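Local coordinates for protein varicella-zoster virus protease (Human herpesvirus 3, PDB 1VZV) that is a serine protease that, as a dimer, probably cleaves the scaffolding assembly protein inside the procapsid so that the herpesvirus capsid can mature, at residues N39-V51 and W181-T195. Numbering follows the deposited sequence.
Sequences NIDHRKDCVVGEV and WKVSEDKLAKVLLST
The Trp181 ring lies with one face on the backbone at Gly49. Gly49 CA stands 3.7 Å from the centroid of the six-membered ring, 16° off the normal, a CH-pi contact. Glu50 N lies over the same face, nearer the rim. Val47 CG1 approaches CD1 of the indole obliquely. Glu50 CG reaches CZ2, and the carboxylate plane is turned 75° to the ring; the Glu50 OE2 atom is hydrogen-bonded to Tyr174. The other flat group is the Arg43 guanidinium. Val191 CG2 sits over the centre of one face. Asp45 CG lies in plane at the edge; OD2 keeps close to that plane, and OD1 is tilted from it. Arg43 holds Asp45 side-on in a salt bridge. Arg43 NE meets Asp45 OD1 at 2.8 Å, and Arg43 NH2 meets Asp45 OD2 at 3.2 Å; both oxygens use their syn lone pairs. The Arg43 chain bends at chi2 and chi3, and the guanidinium comes to lie on Val191. Lys187 NZ is near the same carboxylate but beyond salt-bridge range, 4.1 Å from Asp45 OD2.

Between the two groups Val183 CG2 packs on Val47 O and Val48 CG1. Cys46 SG, anti to its own N (chi1 -168°), rests on the side of the helix, 3.5 Å from Leu188 CD1 and 3.8 Å from Val191 CG2. Ile40 CG2 packs on Val191 CG1, and Ile40 CD1 on Leu192 CD2. At the far end Asp41 CB touches Thr195 CG2, while Asp41 OD1 is hydrogen-bonded to His81 NE2 of the second subunit. Ser194 OG is hydrogen-bonded to Ala79 O of that subunit.

Loop 181-184 thus lies along the start of strand 47-56, where Val48 and Gly49 form a classic beta bulge opposite Ile38. Helix 185-197, which also touches the second subunit, packs on the end of strand 37-40 and the hairpin turn. That turn carries His42 of the His42-Ser110-His129 catalytic triad, characteristic of herpesvirus assemblins.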
loop_
_atom_site.group_PDB
_atom_site.type_symbol
_atom_site.label_atom_id
_atom_site.label_comp_id
_atom_site.label_asym_id
_atom_site.label_seq_id
_atom_site.Cartn_x
_atom_site.Cartn_y
_atom_site.Cartn_z
ATOM N N ASN A 39 -4.818 16.656 7.382
ATOM C CA ASN A 39 -4.537 16.326 6.003
ATOM C C ASN A 39 -3.940 14.931 5.982
ATOM O O ASN A 39 -3.695 14.347 7.035
ATOM C CB ASN A 39 -3.644 17.383 5.319
ATOM C CG ASN A 39 -2.228 17.425 5.858
ATOM O OD1 ASN A 39 -1.688 16.414 6.308
ATOM N ND2 ASN A 39 -1.601 18.602 5.781
ATOM N N ILE A 40 -3.710 14.400 4.793
ATOM C CA ILE A 40 -3.171 13.057 4.622
ATOM C C ILE A 40 -1.707 13.130 4.180
ATOM O O ILE A 40 -1.395 13.890 3.295
ATOM C CB ILE A 40 -3.985 12.332 3.517
ATOM C CG1 ILE A 40 -5.456 12.216 3.904
ATOM C CG2 ILE A 40 -3.345 10.995 3.152
ATOM C CD1 ILE A 40 -6.302 11.715 2.791
ATOM N N ASP A 41 -0.820 12.360 4.799
ATOM C CA ASP A 41 0.602 12.319 4.421
ATOM C C ASP A 41 1.337 13.629 4.709
ATOM O O ASP A 41 2.480 13.818 4.266
ATOM C CB ASP A 41 0.722 11.952 2.912
ATOM C CG ASP A 41 2.201 11.745 2.416
ATOM O OD1 ASP A 41 2.944 10.986 3.084
ATOM O OD2 ASP A 41 2.598 12.295 1.334
ATOM N N HIS A 42 0.721 14.496 5.514
ATOM C CA HIS A 42 1.281 15.828 5.845
ATOM C C HIS A 42 1.208 16.770 4.637
ATOM O O HIS A 42 1.805 17.842 4.643
ATOM C CB HIS A 42 2.720 15.772 6.356
ATOM C CG HIS A 42 2.866 15.147 7.701
ATOM N ND1 HIS A 42 2.631 15.797 8.889
ATOM C CD2 HIS A 42 3.278 13.902 8.045
ATOM C CE1 HIS A 42 2.904 14.944 9.891
ATOM N NE2 HIS A 42 3.303 13.774 9.431
ATOM N N ARG A 43 0.444 16.366 3.621
ATOM C CA ARG A 43 0.233 17.129 2.406
ATOM C C ARG A 43 -0.641 18.350 2.628
ATOM O O ARG A 43 -1.851 18.257 2.754
ATOM C CB ARG A 43 -0.391 16.251 1.322
ATOM C CG ARG A 43 0.578 15.294 0.666
ATOM C CD ARG A 43 1.623 16.048 -0.140
ATOM N NE ARG A 43 1.201 16.315 -1.515
ATOM C CZ ARG A 43 1.404 15.474 -2.532
ATOM N NH1 ARG A 43 2.037 14.312 -2.311
ATOM N NH2 ARG A 43 0.987 15.789 -3.768
ATOM N N LYS A 44 0.003 19.502 2.656
ATOM C CA LYS A 44 -0.641 20.794 2.813
ATOM C C LYS A 44 -1.691 20.955 1.736
ATOM O O LYS A 44 -2.686 21.618 1.956
ATOM C CB LYS A 44 0.403 21.918 2.664
ATOM C CG LYS A 44 1.617 21.781 3.619
ATOM C CD LYS A 44 2.637 22.926 3.526
ATOM C CE LYS A 44 3.738 22.782 4.610
ATOM N NZ LYS A 44 3.187 22.742 6.022
ATOM N N ASP A 45 -1.453 20.363 0.570
ATOM C CA ASP A 45 -2.386 20.438 -0.559
ATOM C C ASP A 45 -3.424 19.361 -0.471
ATOM O O ASP A 45 -4.218 19.189 -1.399
ATOM C CB ASP A 45 -1.664 20.277 -1.904
ATOM C CG ASP A 45 -0.883 18.969 -2.004
ATOM O OD1 ASP A 45 -0.560 18.357 -0.968
ATOM O OD2 ASP A 45 -0.569 18.549 -3.135
ATOM N N CYS A 46 -3.375 18.587 0.608
ATOM C CA CYS A 46 -4.321 17.499 0.782
ATOM C C CYS A 46 -4.930 17.427 2.178
ATOM O O CYS A 46 -4.648 16.511 2.935
ATOM C CB CYS A 46 -3.676 16.172 0.401
ATOM S SG CYS A 46 -4.899 14.874 0.276
ATOM N N VAL A 47 -5.747 18.427 2.504
ATOM C CA VAL A 47 -6.441 18.557 3.789
ATOM C C VAL A 47 -7.822 18.015 3.520
ATOM O O VAL A 47 -8.399 18.304 2.478
ATOM C CB VAL A 47 -6.538 20.037 4.222
ATOM C CG1 VAL A 47 -7.384 20.177 5.461
ATOM C CG2 VAL A 47 -5.140 20.614 4.459
ATOM N N VAL A 48 -8.345 17.237 4.462
ATOM C CA VAL A 48 -9.652 16.591 4.310
ATOM C C VAL A 48 -10.592 16.715 5.507
ATOM O O VAL A 48 -11.596 15.992 5.581
ATOM C CB VAL A 48 -9.472 15.083 4.047
ATOM C CG1 VAL A 48 -8.846 14.853 2.683
ATOM C CG2 VAL A 48 -8.604 14.475 5.141
ATOM N N GLY A 49 -10.277 17.607 6.436
ATOM C CA GLY A 49 -11.111 17.769 7.605
ATOM C C GLY A 49 -10.391 18.707 8.533
ATOM O O GLY A 49 -9.418 19.349 8.112
ATOM N N GLU A 50 -10.864 18.820 9.774
ATOM C CA GLU A 50 -10.232 19.697 10.759
ATOM C C GLU A 50 -10.519 19.267 12.198
ATOM O O GLU A 50 -11.660 18.906 12.535
ATOM C CB GLU A 50 -10.675 21.158 10.565
ATOM C CG GLU A 50 -12.079 21.512 11.107
ATOM C CD GLU A 50 -12.286 23.021 11.289
ATOM O OE1 GLU A 50 -11.416 23.687 11.882
ATOM O OE2 GLU A 50 -13.320 23.541 10.836
ATOM N N VAL A 51 -9.476 19.276 13.029
ATOM C CA VAL A 51 -9.587 18.936 14.453
ATOM C C VAL A 51 -10.620 19.891 15.083
ATOM O O VAL A 51 -10.405 21.103 15.099
ATOM C CB VAL A 51 -8.204 19.134 15.182
ATOM C CG1 VAL A 51 -8.389 19.403 16.674
ATOM C CG2 VAL A 51 -7.335 17.911 15.005
ATOM N N TRP A 181 -14.782 19.335 2.741
ATOM C CA TRP A 181 -13.450 19.483 2.180
ATOM C C TRP A 181 -13.343 18.794 0.829
ATOM O O TRP A 181 -13.571 17.591 0.694
ATOM C CB TRP A 181 -12.405 18.944 3.153
ATOM C CG TRP A 181 -12.293 19.807 4.358
ATOM C CD1 TRP A 181 -11.388 20.816 4.567
ATOM C CD2 TRP A 181 -13.185 19.833 5.482
ATOM N NE1 TRP A 181 -11.675 21.479 5.741
ATOM C CE2 TRP A 181 -12.774 20.896 6.322
ATOM C CE3 TRP A 181 -14.290 19.063 5.863
ATOM C CZ2 TRP A 181 -13.441 21.209 7.517
ATOM C CZ3 TRP A 181 -14.948 19.372 7.052
ATOM C CH2 TRP A 181 -14.521 20.436 7.863
ATOM N N LYS A 182 -13.050 19.579 -0.191
ATOM C CA LYS A 182 -12.919 19.032 -1.520
ATOM C C LYS A 182 -11.473 19.004 -1.958
ATOM O O LYS A 182 -10.788 20.036 -1.874
ATOM C CB LYS A 182 -13.724 19.861 -2.508
ATOM C CG LYS A 182 -15.199 19.598 -2.409
ATOM C CD LYS A 182 -15.987 20.513 -3.316
ATOM C CE LYS A 182 -17.381 19.950 -3.549
ATOM N NZ LYS A 182 -17.344 18.712 -4.401
ATOM N N VAL A 183 -10.981 17.811 -2.313
ATOM C CA VAL A 183 -9.622 17.622 -2.840
ATOM C C VAL A 183 -9.972 17.023 -4.196
ATOM O O VAL A 183 -11.141 16.835 -4.488
ATOM C CB VAL A 183 -8.737 16.667 -1.970
ATOM C CG1 VAL A 183 -7.422 16.437 -2.633
ATOM C CG2 VAL A 183 -8.452 17.280 -0.610
ATOM N N SER A 184 -9.005 16.694 -5.025
ATOM C CA SER A 184 -9.343 16.189 -6.345
ATOM C C SER A 184 -8.855 14.789 -6.648
ATOM O O SER A 184 -7.664 14.585 -6.802
ATOM C CB SER A 184 -8.781 17.153 -7.388
ATOM O OG SER A 184 -8.582 18.446 -6.808
ATOM N N GLU A 185 -9.786 13.855 -6.795
ATOM C CA GLU A 185 -9.506 12.449 -7.104
ATOM C C GLU A 185 -8.117 12.164 -7.701
ATOM O O GLU A 185 -7.381 11.314 -7.189
ATOM C CB GLU A 185 -10.586 11.920 -8.054
ATOM C CG GLU A 185 -11.127 10.548 -7.724
ATOM C CD GLU A 185 -12.661 10.460 -7.883
ATOM O OE1 GLU A 185 -13.329 11.528 -7.956
ATOM O OE2 GLU A 185 -13.203 9.316 -7.933
ATOM N N ASP A 186 -7.750 12.910 -8.747
ATOM C CA ASP A 186 -6.463 12.744 -9.432
ATOM C C ASP A 186 -5.263 12.930 -8.531
ATOM O O ASP A 186 -4.293 12.204 -8.676
ATOM C CB ASP A 186 -6.348 13.682 -10.645
ATOM C CG ASP A 186 -7.057 13.137 -11.898
ATOM O OD1 ASP A 186 -7.188 11.886 -12.001
ATOM O OD2 ASP A 186 -7.459 13.955 -12.788
ATOM N N LYS A 187 -5.313 13.920 -7.638
ATOM C CA LYS A 187 -4.221 14.199 -6.680
ATOM C C LYS A 187 -4.402 13.422 -5.367
ATOM O O LYS A 187 -3.450 13.168 -4.615
ATOM C CB LYS A 187 -4.145 15.688 -6.363
ATOM C CG LYS A 187 -5.067 16.138 -5.272
ATOM C CD LYS A 187 -4.255 16.692 -4.144
ATOM C CE LYS A 187 -3.367 17.845 -4.615
ATOM N NZ LYS A 187 -4.130 19.026 -5.133
ATOM N N LEU A 188 -5.651 13.064 -5.102
ATOM C CA LEU A 188 -6.000 12.321 -3.919
ATOM C C LEU A 188 -5.466 10.920 -4.120
ATOM O O LEU A 188 -4.883 10.362 -3.202
ATOM C CB LEU A 188 -7.514 12.309 -3.743
ATOM C CG LEU A 188 -8.049 11.998 -2.345
ATOM C CD1 LEU A 188 -7.351 12.856 -1.297
ATOM C CD2 LEU A 188 -9.546 12.219 -2.321
ATOM N N ALA A 189 -5.591 10.394 -5.338
ATOM C CA ALA A 189 -5.116 9.046 -5.659
ATOM C C ALA A 189 -3.590 8.962 -5.641
ATOM O O ALA A 189 -3.011 7.875 -5.550
ATOM C CB ALA A 189 -5.651 8.602 -6.991
ATOM N N LYS A 190 -2.953 10.128 -5.700
ATOM C CA LYS A 190 -1.498 10.234 -5.669
ATOM C C LYS A 190 -1.036 10.371 -4.224
ATOM O O LYS A 190 -0.015 9.820 -3.845
ATOM C CB LYS A 190 -1.008 11.435 -6.505
ATOM C CG LYS A 190 -1.067 11.220 -8.026
ATOM C CD LYS A 190 -0.718 12.473 -8.819
ATOM C CE LYS A 190 -0.859 12.216 -10.343
ATOM N NZ LYS A 190 0.298 11.484 -11.014
ATOM N N VAL A 191 -1.761 11.124 -3.410
ATOM C CA VAL A 191 -1.335 11.224 -2.029
ATOM C C VAL A 191 -1.557 9.859 -1.372
ATOM O O VAL A 191 -0.730 9.400 -0.599
ATOM C CB VAL A 191 -2.106 12.299 -1.231
ATOM C CG1 VAL A 191 -1.484 12.462 0.149
ATOM C CG2 VAL A 191 -2.110 13.617 -1.956
ATOM N N LEU A 192 -2.664 9.202 -1.707
ATOM C CA LEU A 192 -2.994 7.900 -1.130
ATOM C C LEU A 192 -2.109 6.806 -1.683
ATOM O O LEU A 192 -1.947 5.774 -1.053
ATOM C CB LEU A 192 -4.478 7.556 -1.309
ATOM C CG LEU A 192 -5.552 8.401 -0.609
ATOM C CD1 LEU A 192 -6.921 7.859 -0.951
ATOM C CD2 LEU A 192 -5.368 8.391 0.873
ATOM N N LEU A 193 -1.578 7.000 -2.885
ATOM C CA LEU A 193 -0.654 6.020 -3.433
ATOM C C LEU A 193 0.668 6.266 -2.720
ATOM O O LEU A 193 1.414 5.342 -2.457
ATOM C CB LEU A 193 -0.424 6.210 -4.935
ATOM C CG LEU A 193 0.808 5.432 -5.428
ATOM C CD1 LEU A 193 0.495 3.980 -5.412
ATOM C CD2 LEU A 193 1.236 5.827 -6.796
ATOM N N SER A 194 0.959 7.522 -2.404
ATOM C CA SER A 194 2.214 7.883 -1.751
ATOM C C SER A 194 2.368 7.332 -0.346
ATOM O O SER A 194 3.488 7.172 0.127
ATOM C CB SER A 194 2.397 9.401 -1.742
ATOM O OG SER A 194 3.612 9.762 -1.106
ATOM N N THR A 195 1.265 7.074 0.349
ATOM C CA THR A 195 1.405 6.535 1.680
ATOM C C THR A 195 1.708 5.041 1.602
ATOM O O THR A 195 2.331 4.512 2.503
ATOM C CB THR A 195 0.227 6.890 2.628
ATOM O OG1 THR A 195 -0.964 6.234 2.214
ATOM C CG2 THR A 195 -0.016 8.370 2.638
#